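Local coordinates for protein alternansucrase (Leuconostoc mesenteroides, PDB 6HVG) that belongs to glycoside hydrolase family 70, combining a TIM-barrel-type domain with cell-wall-binding-like repeats and holding a calcium ion, at residues L597-N602 against A634-F638; D1117-N1121 against G1133-L1138; Q1204-E1210 against K1239-W1243; L1212-R1216 against A1236-I1240. One frame throughout, in Å; residues are numbered along the deposited sequence.

Interaction 1: L597-N602 against A634-F638; sequences LHYLMN and AGDYF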
loop_
_atom_site.group_PDB
_atom_site.type_symbol
_atom_site.label_atom_id
_atom_site.label_comp_id
_atom_site.label_asym_id
_atom_site.label_seq_id
_atom_site.Cartn_x
_atom_site.Cartn_y
_atom_site.Cartn_z
ATOM N N LEU A 597 28.133 -6.230 0.716
ATOM C CA LEU A 597 28.398 -5.970 -0.703
ATOM C C LEU A 597 29.646 -6.675 -1.170
ATOM O O LEU A 597 29.666 -7.229 -2.254
ATOM C CB LEU A 597 28.543 -4.483 -0.959
ATOM C CG LEU A 597 28.876 -4.065 -2.381
ATOM C CD1 LEU A 597 27.797 -4.515 -3.361
ATOM C CD2 LEU A 597 29.065 -2.560 -2.417
ATOM N N HIS A 598 30.692 -6.654 -0.364
ATOM C CA HIS A 598 31.914 -7.378 -0.695
ATOM C C HIS A 598 31.598 -8.847 -0.778
ATOM O O HIS A 598 32.012 -9.521 -1.721
ATOM C CB HIS A 598 32.975 -7.136 0.360
ATOM C CG HIS A 598 34.260 -7.856 0.109
ATOM N ND1 HIS A 598 35.272 -7.326 -0.665
ATOM C CD2 HIS A 598 34.720 -9.037 0.579
ATOM C CE1 HIS A 598 36.292 -8.162 -0.679
ATOM N NE2 HIS A 598 35.984 -9.206 0.071
ATOM N N TYR A 599 30.845 -9.341 0.201
ATOM C CA TYR A 599 30.485 -10.755 0.273
ATOM C C TYR A 599 29.768 -11.226 -0.989
ATOM O O TYR A 599 30.024 -12.332 -1.467
ATOM C CB TYR A 599 29.632 -11.005 1.504
ATOM C CG TYR A 599 29.005 -12.370 1.627
ATOM C CD1 TYR A 599 29.694 -13.418 2.189
ATOM C CD2 TYR A 599 27.699 -12.592 1.234
ATOM C CE1 TYR A 599 29.099 -14.656 2.364
ATOM C CE2 TYR A 599 27.092 -13.820 1.406
ATOM C CZ TYR A 599 27.794 -14.845 1.972
ATOM O OH TYR A 599 27.213 -16.086 2.140
ATOM N N LEU A 600 28.901 -10.387 -1.545
ATOM C CA LEU A 600 28.174 -10.758 -2.762
ATOM C C LEU A 600 29.084 -10.726 -3.986
ATOM O O LEU A 600 29.036 -11.635 -4.813
ATOM C CB LEU A 600 26.952 -9.856 -2.973
ATOM C CG LEU A 600 25.862 -9.971 -1.902
ATOM C CD1 LEU A 600 24.930 -8.784 -1.938
ATOM C CD2 LEU A 600 25.063 -11.268 -2.018
ATOM N N MET A 601 29.922 -9.695 -4.093
ATOM C CA MET A 601 30.833 -9.553 -5.239
ATOM C C MET A 601 32.003 -10.531 -5.186
ATOM O O MET A 601 32.696 -10.707 -6.178
ATOM C CB MET A 601 31.381 -8.131 -5.334
ATOM C CG MET A 601 30.341 -7.036 -5.529
ATOM S SD MET A 601 29.408 -7.187 -7.059
ATOM C CE MET A 601 27.958 -7.992 -6.382
ATOM N N ASN A 602 32.213 -11.162 -4.036
ATOM C CA ASN A 602 33.159 -12.272 -3.921
ATOM C C ASN A 602 32.490 -13.551 -3.425
ATOM O O ASN A 602 33.125 -14.337 -2.719
ATOM C CB ASN A 602 34.294 -11.860 -2.976
ATOM C CG ASN A 602 35.110 -10.716 -3.528
ATOM O OD1 ASN A 602 36.096 -10.927 -4.246
ATOM N ND2 ASN A 602 34.689 -9.496 -3.225
ATOM N N ALA A 634 28.793 2.135 -2.413
ATOM C CA ALA A 634 28.828 1.135 -3.475
ATOM C C ALA A 634 29.688 1.597 -4.660
ATOM O O ALA A 634 30.516 0.843 -5.165
ATOM C CB ALA A 634 27.415 0.852 -3.949
ATOM N N GLY A 635 29.468 2.822 -5.129
ATOM C CA GLY A 635 30.211 3.333 -6.266
ATOM C C GLY A 635 31.710 3.325 -6.033
ATOM O O GLY A 635 32.494 2.835 -6.876
ATOM N N ASP A 636 32.109 3.879 -4.889
ATOM C CA ASP A 636 33.520 3.993 -4.526
ATOM C C ASP A 636 34.208 2.641 -4.338
ATOM O O ASP A 636 35.392 2.513 -4.632
ATOM C CB ASP A 636 33.660 4.864 -3.269
ATOM C CG ASP A 636 33.267 6.314 -3.526
ATOM O OD1 ASP A 636 32.886 6.630 -4.675
ATOM O OD2 ASP A 636 33.339 7.135 -2.584
ATOM N N TYR A 637 33.460 1.658 -3.847
ATOM C CA TYR A 637 33.940 0.285 -3.695
ATOM C C TYR A 637 34.295 -0.300 -5.054
ATOM O O TYR A 637 35.386 -0.811 -5.255
ATOM C CB TYR A 637 32.872 -0.583 -3.004
ATOM C CG TYR A 637 33.221 -2.046 -2.946
ATOM C CD1 TYR A 637 34.101 -2.545 -1.975
ATOM C CD2 TYR A 637 32.711 -2.935 -3.880
ATOM C CE1 TYR A 637 34.442 -3.886 -1.945
ATOM C CE2 TYR A 637 33.048 -4.278 -3.846
ATOM C CZ TYR A 637 33.915 -4.735 -2.880
ATOM O OH TYR A 637 34.248 -6.050 -2.845
ATOM N N PHE A 638 33.374 -0.180 -5.999
ATOM C CA PHE A 638 33.621 -0.622 -7.368
ATOM C C PHE A 638 34.790 0.119 -8.041
ATOM O O PHE A 638 35.533 -0.478 -8.828
ATOM C CB PHE A 638 32.365 -0.471 -8.221
ATOM C CG PHE A 638 31.385 -1.604 -8.070
ATOM C CD1 PHE A 638 30.712 -1.805 -6.884
ATOM C CD2 PHE A 638 31.092 -2.424 -9.139
ATOM C CE1 PHE A 638 29.793 -2.818 -6.748
ATOM C CE2 PHE A 638 30.187 -3.464 -9.000
ATOM C CZ PHE A 638 29.547 -3.663 -7.798
#
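At the apolar centre L597 reaches from its helix toward the other one. Its CD2 lies 3.9 Å from A634 CA and 3.9 Å from Y637 CD2, while its CD1 is 4.3 Å from F638 CE1, at the rim of that ring. A634, with its single methyl, lets the leucine come close to the opposite backbone. One helical turn on, M601 adds a flexible thioether: M601 SD sits 3.6 Å from F638 CZ, an oblique Met-aromatic contact, and M601 CG packs 4.2 Å from Y637 CE2. Y637 suits its place because it is both greasy and polar. The axes of the two short helical segments cross at -47° and come no closer than 11.8 Å; the tyrosine ring fills the gap between them, and its hydroxyl carries on to the polar edge. There Y637 OH and H598 ND1 are hydrogen-bonded at 2.7 Å, the two rings meeting rim to rim with nearly perpendicular planes. Just past the helix end, N602 turns its amide back, N602 ND2 giving a 3.1 Å hydrogen bond to H598 O. This is layer packing in the (β/α) barrel typical of the family: helices 587-601 and 629-642 are neighbours on its outside, and L597, M601 and A634 all rest on I618 of strand 617-620, while W1156 of the adjacent strand 1151-1156 touches L597 and A634.

Interaction 2: D1117-N1121 against G1133-L1138; sequences DLGFN and GTDQDL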
loop_
_atom_site.group_PDB
_atom_site.type_symbol
_atom_site.label_atom_id
_atom_site.label_comp_id
_atom_site.label_asym_id
_atom_site.label_seq_id
_atom_site.Cartn_x
_atom_site.Cartn_y
_atom_site.Cartn_z
ATOM N N ASP A 1117 22.738 -16.010 4.161
ATOM C CA ASP A 1117 22.337 -17.375 3.809
ATOM C C ASP A 1117 21.701 -17.366 2.426
ATOM O O ASP A 1117 20.546 -16.957 2.258
ATOM C CB ASP A 1117 21.346 -17.910 4.834
ATOM C CG ASP A 1117 21.037 -19.377 4.660
ATOM O OD1 ASP A 1117 21.346 -19.935 3.608
ATOM O OD2 ASP A 1117 20.449 -19.985 5.577
ATOM N N LEU A 1118 22.453 -17.837 1.429
ATOM C CA LEU A 1118 21.979 -17.900 0.041
ATOM C C LEU A 1118 21.633 -19.342 -0.415
ATOM O O LEU A 1118 21.567 -19.633 -1.612
ATOM C CB LEU A 1118 23.027 -17.278 -0.874
ATOM C CG LEU A 1118 23.048 -15.729 -0.865
ATOM C CD1 LEU A 1118 23.800 -15.165 0.329
ATOM C CD2 LEU A 1118 23.636 -15.169 -2.151
ATOM N N GLY A 1119 21.373 -20.219 0.551
ATOM C CA GLY A 1119 20.937 -21.577 0.265
ATOM C C GLY A 1119 21.820 -22.667 0.861
ATOM O O GLY A 1119 21.822 -23.789 0.364
ATOM N N PHE A 1120 22.500 -22.366 1.970
ATOM C CA PHE A 1120 23.377 -23.349 2.591
ATOM C C PHE A 1120 22.601 -24.466 3.259
ATOM O O PHE A 1120 21.432 -24.309 3.590
ATOM C CB PHE A 1120 24.293 -22.709 3.626
ATOM C CG PHE A 1120 25.242 -21.690 3.058
ATOM C CD1 PHE A 1120 25.014 -20.346 3.253
ATOM C CD2 PHE A 1120 26.369 -22.076 2.337
ATOM C CE1 PHE A 1120 25.884 -19.399 2.750
ATOM C CE2 PHE A 1120 27.249 -21.130 1.829
ATOM C CZ PHE A 1120 26.996 -19.786 2.029
ATOM N N ASN A 1121 23.271 -25.595 3.450
ATOM C CA ASN A 1121 22.684 -26.731 4.134
ATOM C C ASN A 1121 22.385 -26.432 5.615
ATOM O O ASN A 1121 23.038 -25.592 6.238
ATOM C CB ASN A 1121 23.625 -27.938 4.040
ATOM C CG ASN A 1121 23.764 -28.492 2.623
ATOM O OD1 ASN A 1121 23.077 -28.071 1.682
ATOM N ND2 ASN A 1121 24.645 -29.461 2.484
ATOM N N GLY A 1133 17.231 -22.722 -5.206
ATOM C CA GLY A 1133 18.182 -23.823 -5.080
ATOM C C GLY A 1133 19.244 -23.598 -4.024
ATOM O O GLY A 1133 19.224 -22.610 -3.311
ATOM N N THR A 1134 20.182 -24.534 -3.936
ATOM C CA THR A 1134 21.254 -24.473 -2.943
ATOM C C THR A 1134 22.296 -23.404 -3.282
ATOM O O THR A 1134 22.220 -22.777 -4.340
ATOM C CB THR A 1134 21.945 -25.844 -2.770
ATOM O OG1 THR A 1134 22.655 -26.194 -3.961
ATOM C CG2 THR A 1134 20.901 -26.924 -2.439
ATOM N N ASP A 1135 23.255 -23.194 -2.380
ATOM C CA ASP A 1135 24.364 -22.272 -2.644
ATOM C C ASP A 1135 25.256 -22.760 -3.782
ATOM O O ASP A 1135 25.757 -21.947 -4.560
ATOM C CB ASP A 1135 25.204 -22.014 -1.389
ATOM C CG ASP A 1135 25.824 -23.272 -0.820
ATOM O OD1 ASP A 1135 25.050 -24.189 -0.492
ATOM O OD2 ASP A 1135 27.076 -23.334 -0.685
ATOM N N GLN A 1136 25.462 -24.074 -3.885
ATOM C CA GLN A 1136 26.202 -24.635 -5.025
ATOM C C GLN A 1136 25.449 -24.392 -6.336
ATOM O O GLN A 1136 26.061 -24.042 -7.342
ATOM C CB GLN A 1136 26.484 -26.126 -4.844
ATOM C CG GLN A 1136 27.490 -26.695 -5.843
ATOM C CD GLN A 1136 28.909 -26.177 -5.610
ATOM O OE1 GLN A 1136 29.513 -26.458 -4.570
ATOM N NE2 GLN A 1136 29.447 -25.418 -6.577
ATOM N N ASP A 1137 24.123 -24.541 -6.319
ATOM C CA ASP A 1137 23.333 -24.286 -7.520
ATOM C C ASP A 1137 23.556 -22.862 -8.033
ATOM O O ASP A 1137 23.618 -22.638 -9.246
ATOM C CB ASP A 1137 21.843 -24.515 -7.267
ATOM C CG ASP A 1137 21.492 -25.973 -7.075
ATOM O OD1 ASP A 1137 22.145 -26.841 -7.693
ATOM O OD2 ASP A 1137 20.533 -26.252 -6.324
ATOM N N LEU A 1138 23.682 -21.916 -7.102
ATOM C CA LEU A 1138 23.907 -20.511 -7.440
ATOM C C LEU A 1138 25.305 -20.293 -8.034
ATOM O O LEU A 1138 25.459 -19.627 -9.057
ATOM C CB LEU A 1138 23.706 -19.632 -6.202
ATOM C CG LEU A 1138 24.032 -18.143 -6.331
ATOM C CD1 LEU A 1138 23.247 -17.462 -7.442
ATOM C CD2 LEU A 1138 23.768 -17.469 -4.998
#
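A capping box opens helix 1135-1147, and an Asx turn in the preceding loop is packed against it. In the box, T1134 is the N-cap: T1134 OG1 accepts from D1137 N at 3.2 Å, and D1137 OD2 accepts from T1134 N at 3.0 Å, so short polar side chains satisfy amides that lack helical partners. In the loop, D1117 OD1 accepts from G1119 N at 3.1 Å and from F1120 N at 3.2 Å; its other oxygen is engaged by R1089 in a salt bridge. The two motifs meet backbone to backbone at G1119, whose CA is 4.3 Å from that of T1134. With phi near 123° and a β-carbon there bound to strike G1133 O, glycine suits the position. G1119 O receives a weak 3.2 Å hydrogen bond from D1135 N, a first-turn amide, and a CA-H···O contact from T1134 CA at 3.4 Å. Beneath, L1118 CD2 packs on L1138 CD2 at 3.7 Å, in a cluster that also includes F603 of helix 603-608. At the outer side F1120, whose ring also stacks with Y1203, offers a face to D1135, an aspartate paired with R1139: D1135 CB stands 4.2 Å from the ring centroid, a CH-π contact.

Interaction 3: Q1204-E1210 against K1239-W1243; sequences QAKYGGE and KIKQW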
loop_
_atom_site.group_PDB
_atom_site.type_symbol
_atom_site.label_atom_id
_atom_site.label_comp_id
_atom_site.label_asym_id
_atom_site.label_seq_id
_atom_site.Cartn_x
_atom_site.Cartn_y
_atom_site.Cartn_z
ATOM N N GLN A 1204 24.648 -14.353 9.338
ATOM C CA GLN A 1204 24.980 -12.969 9.710
ATOM C C GLN A 1204 26.016 -12.918 10.833
ATOM O O GLN A 1204 26.808 -11.978 10.907
ATOM C CB GLN A 1204 23.718 -12.233 10.142
ATOM C CG GLN A 1204 23.934 -10.804 10.614
ATOM C CD GLN A 1204 24.225 -9.852 9.470
ATOM O OE1 GLN A 1204 23.413 -9.710 8.547
ATOM N NE2 GLN A 1204 25.373 -9.163 9.540
ATOM N N ALA A 1205 25.986 -13.905 11.726
ATOM C CA ALA A 1205 26.977 -13.995 12.796
ATOM C C ALA A 1205 28.304 -14.511 12.277
ATOM O O ALA A 1205 29.356 -14.033 12.685
ATOM C CB ALA A 1205 26.458 -14.874 13.921
ATOM N N LYS A 1206 28.266 -15.489 11.378
ATOM C CA LYS A 1206 29.495 -16.021 10.787
ATOM C C LYS A 1206 30.234 -14.959 9.985
ATOM O O LYS A 1206 31.376 -14.649 10.277
ATOM C CB LYS A 1206 29.201 -17.219 9.885
ATOM C CG LYS A 1206 30.449 -18.002 9.535
ATOM C CD LYS A 1206 30.160 -19.035 8.468
ATOM C CE LYS A 1206 31.403 -19.825 8.108
ATOM N NZ LYS A 1206 30.974 -21.055 7.400
ATOM N N TYR A 1207 29.552 -14.382 8.999
ATOM C CA TYR A 1207 30.175 -13.494 8.022
ATOM C C TYR A 1207 30.085 -11.980 8.318
ATOM O O TYR A 1207 30.728 -11.187 7.652
ATOM C CB TYR A 1207 29.599 -13.772 6.617
ATOM C CG TYR A 1207 29.991 -15.110 6.016
ATOM C CD1 TYR A 1207 31.327 -15.492 5.915
ATOM C CD2 TYR A 1207 29.032 -15.982 5.536
ATOM C CE1 TYR A 1207 31.685 -16.715 5.369
ATOM C CE2 TYR A 1207 29.384 -17.201 4.976
ATOM C CZ TYR A 1207 30.707 -17.563 4.895
ATOM O OH TYR A 1207 31.045 -18.760 4.327
ATOM N N GLY A 1208 29.292 -11.573 9.298
ATOM C CA GLY A 1208 29.140 -10.145 9.618
ATOM C C GLY A 1208 30.471 -9.480 9.914
ATOM O O GLY A 1208 31.252 -9.997 10.673
ATOM N N GLY A 1209 30.731 -8.346 9.271
ATOM C CA GLY A 1209 31.968 -7.576 9.449
ATOM C C GLY A 1209 33.330 -8.222 9.179
ATOM O O GLY A 1209 34.364 -7.573 9.332
ATOM N N GLU A 1210 33.352 -9.481 8.752
ATOM C CA GLU A 1210 34.603 -10.247 8.629
ATOM C C GLU A 1210 35.588 -9.748 7.572
ATOM O O GLU A 1210 36.779 -9.957 7.703
ATOM C CB GLU A 1210 34.279 -11.724 8.345
ATOM C CG GLU A 1210 33.654 -12.472 9.524
ATOM C CD GLU A 1210 34.629 -12.750 10.649
ATOM O OE1 GLU A 1210 35.688 -13.360 10.388
ATOM O OE2 GLU A 1210 34.331 -12.346 11.787
ATOM N N LYS A 1239 31.658 -4.228 14.587
ATOM C CA LYS A 1239 31.138 -5.211 13.636
ATOM C C LYS A 1239 29.732 -5.649 14.051
ATOM O O LYS A 1239 29.462 -5.756 15.238
ATOM C CB LYS A 1239 32.053 -6.441 13.564
ATOM C CG LYS A 1239 33.216 -6.320 12.606
ATOM C CD LYS A 1239 34.481 -5.850 13.283
ATOM C CE LYS A 1239 35.603 -5.656 12.279
ATOM N NZ LYS A 1239 36.548 -4.617 12.762
ATOM N N ILE A 1240 28.857 -5.917 13.074
ATOM C CA ILE A 1240 27.486 -6.363 13.341
ATOM C C ILE A 1240 27.349 -7.854 13.043
ATOM O O ILE A 1240 27.070 -8.234 11.905
ATOM C CB ILE A 1240 26.445 -5.567 12.502
ATOM C CG1 ILE A 1240 26.581 -4.062 12.750
ATOM C CG2 ILE A 1240 25.021 -6.000 12.839
ATOM C CD1 ILE A 1240 25.705 -3.193 11.861
ATOM N N LYS A 1241 27.551 -8.685 14.064
ATOM C CA LYS A 1241 27.289 -10.127 13.983
ATOM C C LYS A 1241 25.838 -10.453 14.371
ATOM O O LYS A 1241 25.340 -11.542 14.085
ATOM C CB LYS A 1241 28.196 -10.909 14.935
ATOM C CG LYS A 1241 29.697 -10.830 14.706
ATOM C CD LYS A 1241 30.070 -10.967 13.250
ATOM C CE LYS A 1241 31.538 -11.345 13.106
ATOM N NZ LYS A 1241 31.696 -12.815 13.086
ATOM N N GLN A 1242 25.178 -9.507 15.048
ATOM C CA GLN A 1242 23.798 -9.682 15.488
ATOM C C GLN A 1242 23.038 -8.377 15.329
ATOM O O GLN A 1242 23.457 -7.357 15.846
ATOM C CB GLN A 1242 23.780 -10.114 16.949
ATOM C CG GLN A 1242 22.396 -10.445 17.497
ATOM C CD GLN A 1242 22.445 -10.762 18.974
ATOM O OE1 GLN A 1242 23.025 -10.008 19.758
ATOM N NE2 GLN A 1242 21.829 -11.867 19.368
ATOM N N TRP A 1243 21.920 -8.399 14.614
ATOM C CA TRP A 1243 21.061 -7.219 14.546
ATOM C C TRP A 1243 20.349 -7.011 15.873
ATOM O O TRP A 1243 20.079 -7.953 16.593
ATOM C CB TRP A 1243 20.016 -7.346 13.430
ATOM C CG TRP A 1243 20.601 -7.290 12.077
ATOM C CD1 TRP A 1243 20.786 -8.337 11.211
ATOM C CD2 TRP A 1243 21.119 -6.140 11.426
ATOM N NE1 TRP A 1243 21.387 -7.900 10.061
ATOM C CE2 TRP A 1243 21.611 -6.553 10.171
ATOM C CE3 TRP A 1243 21.214 -4.796 11.773
ATOM C CZ2 TRP A 1243 22.195 -5.664 9.274
ATOM C CZ3 TRP A 1243 21.795 -3.904 10.863
ATOM C CH2 TRP A 1243 22.274 -4.346 9.641
#
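The ammonium group of K1241 is the polar hub here. K1241 NZ gives a 2.7 Å hydrogen bond to A1205 O, forms a 3.0 Å salt bridge with E1210 OE2, and reaches K1206 O more weakly at 3.4 Å. A lysine is long enough to run beside the end of helix 1203-1207 and collect both its late carbonyls and a carboxylate beyond it. Q1204 serves the other flank with both ends of its amide: Q1204 NE2 donates to I1240 O at 3.1 Å, and Q1204 OE1 accepts a weak 3.1 Å bond from W1243 NE1. After the helix, Y1207 to E1210 make a type II turn with G1209 at positive phi. Glycine also suits the packing, since a β-carbon on G1209 would run into K1239 CG, which lies 3.6 Å from G1209 CA, and one on G1208 would strike I1240 O. Between these polar flanks A1205, too small to push the loop away, comes within 4.1 Å CA to CA of K1241. The contact thus pins an irregular loop, leading to strand 1248-1252, onto a short helix. Helix 587-601 backs both: its E592 accepts from Q1204 NE2 and G1209 N, and its I588 and V589 pack against I1240.

Interaction 4: L1212-R1216 against A1236-I1240; sequences LDKLR and ASTKI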
loop_
_atom_site.group_PDB
_atom_site.type_symbol
_atom_site.label_atom_id
_atom_site.label_comp_id
_atom_site.label_asym_id
_atom_site.label_seq_id
_atom_site.Cartn_x
_atom_site.Cartn_y
_atom_site.Cartn_z
ATOM N N LEU A 1212 35.949 -6.509 6.482
ATOM C CA LEU A 1212 36.242 -5.081 6.597
ATOM C C LEU A 1212 37.693 -4.770 6.928
ATOM O O LEU A 1212 38.258 -3.798 6.423
ATOM C CB LEU A 1212 35.362 -4.446 7.675
ATOM C CG LEU A 1212 33.855 -4.414 7.399
ATOM C CD1 LEU A 1212 33.090 -4.037 8.655
ATOM C CD2 LEU A 1212 33.506 -3.458 6.273
ATOM N N ASP A 1213 38.291 -5.571 7.798
ATOM C CA ASP A 1213 39.659 -5.328 8.207
ATOM C C ASP A 1213 40.631 -5.535 7.050
ATOM O O ASP A 1213 41.538 -4.728 6.853
ATOM C CB ASP A 1213 40.024 -6.217 9.412
ATOM C CG ASP A 1213 39.243 -5.850 10.675
ATOM O OD1 ASP A 1213 38.686 -4.735 10.740
ATOM O OD2 ASP A 1213 39.208 -6.668 11.611
ATOM N N LYS A 1214 40.457 -6.612 6.294
ATOM C CA LYS A 1214 41.243 -6.818 5.071
ATOM C C LYS A 1214 41.059 -5.656 4.089
ATOM O O LYS A 1214 42.011 -5.230 3.443
ATOM C CB LYS A 1214 40.837 -8.129 4.386
ATOM C CG LYS A 1214 41.737 -8.561 3.232
ATOM C CD LYS A 1214 43.052 -9.137 3.752
ATOM C CE LYS A 1214 44.266 -8.723 2.921
ATOM N NZ LYS A 1214 45.531 -8.749 3.705
ATOM N N LEU A 1215 39.824 -5.165 3.976
ATOM C CA LEU A 1215 39.495 -4.051 3.091
ATOM C C LEU A 1215 40.089 -2.713 3.545
ATOM O O LEU A 1215 40.477 -1.908 2.702
ATOM C CB LEU A 1215 37.981 -3.914 2.922
ATOM C CG LEU A 1215 37.281 -4.918 2.007
ATOM C CD1 LEU A 1215 35.775 -4.762 2.113
ATOM C CD2 LEU A 1215 37.680 -4.762 0.553
ATOM N N ARG A 1216 40.146 -2.465 4.855
ATOM C CA ARG A 1216 40.703 -1.205 5.387
ATOM C C ARG A 1216 42.216 -1.158 5.189
ATOM O O ARG A 1216 42.771 -0.130 4.816
ATOM C CB ARG A 1216 40.381 -1.042 6.877
ATOM C CG ARG A 1216 40.575 0.381 7.396
ATOM C CD ARG A 1216 41.043 0.450 8.845
ATOM N NE ARG A 1216 39.926 0.495 9.791
ATOM C CZ ARG A 1216 39.448 -0.543 10.476
ATOM N NH1 ARG A 1216 39.981 -1.759 10.341
ATOM N NH2 ARG A 1216 38.420 -0.355 11.310
ATOM N N ALA A 1236 34.105 0.928 10.540
ATOM C CA ALA A 1236 34.343 -0.505 10.691
ATOM C C ALA A 1236 34.928 -0.882 12.064
ATOM O O ALA A 1236 35.293 -2.043 12.285
ATOM C CB ALA A 1236 35.256 -1.003 9.569
ATOM N N SER A 1237 35.019 0.080 12.986
ATOM C CA SER A 1237 35.565 -0.194 14.324
ATOM C C SER A 1237 34.611 -1.076 15.159
ATOM O O SER A 1237 35.011 -1.661 16.164
ATOM C CB SER A 1237 35.881 1.111 15.058
ATOM O OG SER A 1237 34.708 1.675 15.623
ATOM N N THR A 1238 33.353 -1.164 14.731
ATOM C CA THR A 1238 32.349 -2.018 15.361
ATOM C C THR A 1238 31.729 -2.936 14.294
ATOM O O THR A 1238 31.334 -2.478 13.220
ATOM C CB THR A 1238 31.268 -1.132 16.001
ATOM O OG1 THR A 1238 31.907 -0.084 16.753
ATOM C CG2 THR A 1238 30.367 -1.925 16.904
ATOM N N LYS A 1239 31.658 -4.228 14.587
ATOM C CA LYS A 1239 31.138 -5.211 13.636
ATOM C C LYS A 1239 29.732 -5.649 14.051
ATOM O O LYS A 1239 29.462 -5.756 15.238
ATOM C CB LYS A 1239 32.053 -6.441 13.564
ATOM C CG LYS A 1239 33.216 -6.320 12.606
ATOM C CD LYS A 1239 34.481 -5.850 13.283
ATOM C CE LYS A 1239 35.603 -5.656 12.279
ATOM N NZ LYS A 1239 36.548 -4.617 12.762
ATOM N N ILE A 1240 28.857 -5.917 13.074
ATOM C CA ILE A 1240 27.486 -6.363 13.341
ATOM C C ILE A 1240 27.349 -7.854 13.043
ATOM O O ILE A 1240 27.070 -8.234 11.905
ATOM C CB ILE A 1240 26.445 -5.567 12.502
ATOM C CG1 ILE A 1240 26.581 -4.062 12.750
ATOM C CG2 ILE A 1240 25.021 -6.000 12.839
ATOM C CD1 ILE A 1240 25.705 -3.193 11.861
#
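One carboxylate oxygen carries the polar bond between these segments. D1213 OD1 accepts from K1239 NZ at 2.9 Å, a salt bridge across the contact, and also from R1216 NH1 at 3.3 Å, a salt bridge along helix 1212-1218, so that the three side chains form a network. Three residues apart on the helix, aspartate and arginine stand on the same side, which explains why they can share a corner. K1239 NZ is satisfied a second time by its own segment: it donates to A1236 O at 2.9 Å, and the lysine thereby braces the loop as well as the helix. Two backbone groups also have partners: R1216 N donates to L1212 O at 2.8 Å inside the helix, and I1240 O accepts from Q1204 NE2. S1237 OG finds its partner in D1235. Below the charges lies a small apolar patch, where L1212 CD1 touches A1236 CB at 3.8 Å. A1236 is small enough for R1216 to lie beside it, R1216 NH2 coming 3.6 Å from A1236 C; F1223 of helix 1220-1224 packs against L1212, R1216 and A1236. The charged groups sit toward the surface and the leucine and alanine are buried, so the chemistry implies a peripheral clasp: ion pairs of opposite charge, two cations sharing D1213 OD1, hold the loop at the rim while a modest hydrophobic contact closes the inside.

How the interactions relate
The four contacts form one cluster on the same side of the chain's centre, all within the glycoside hydrolase family 70 region. Along the chain interaction 1 closes first, interaction 2 follows, and interactions 3 and 4 come last, ending on one loop and sharing K1239 and I1240, their centres about 10 Å apart. Helix 587-601 links the set: Y599 packs on L1118 and F1120 of interaction 2 and on Y1207 of interaction 3, while H598 meets L1215 of interaction 4. Interactions 2 and 4 lie farthest apart, about 26 Å between centres, and do not touch. Segments distant in sequence therefore converge around one barrel helix, joining the barrel's outer layer to the loops beside it.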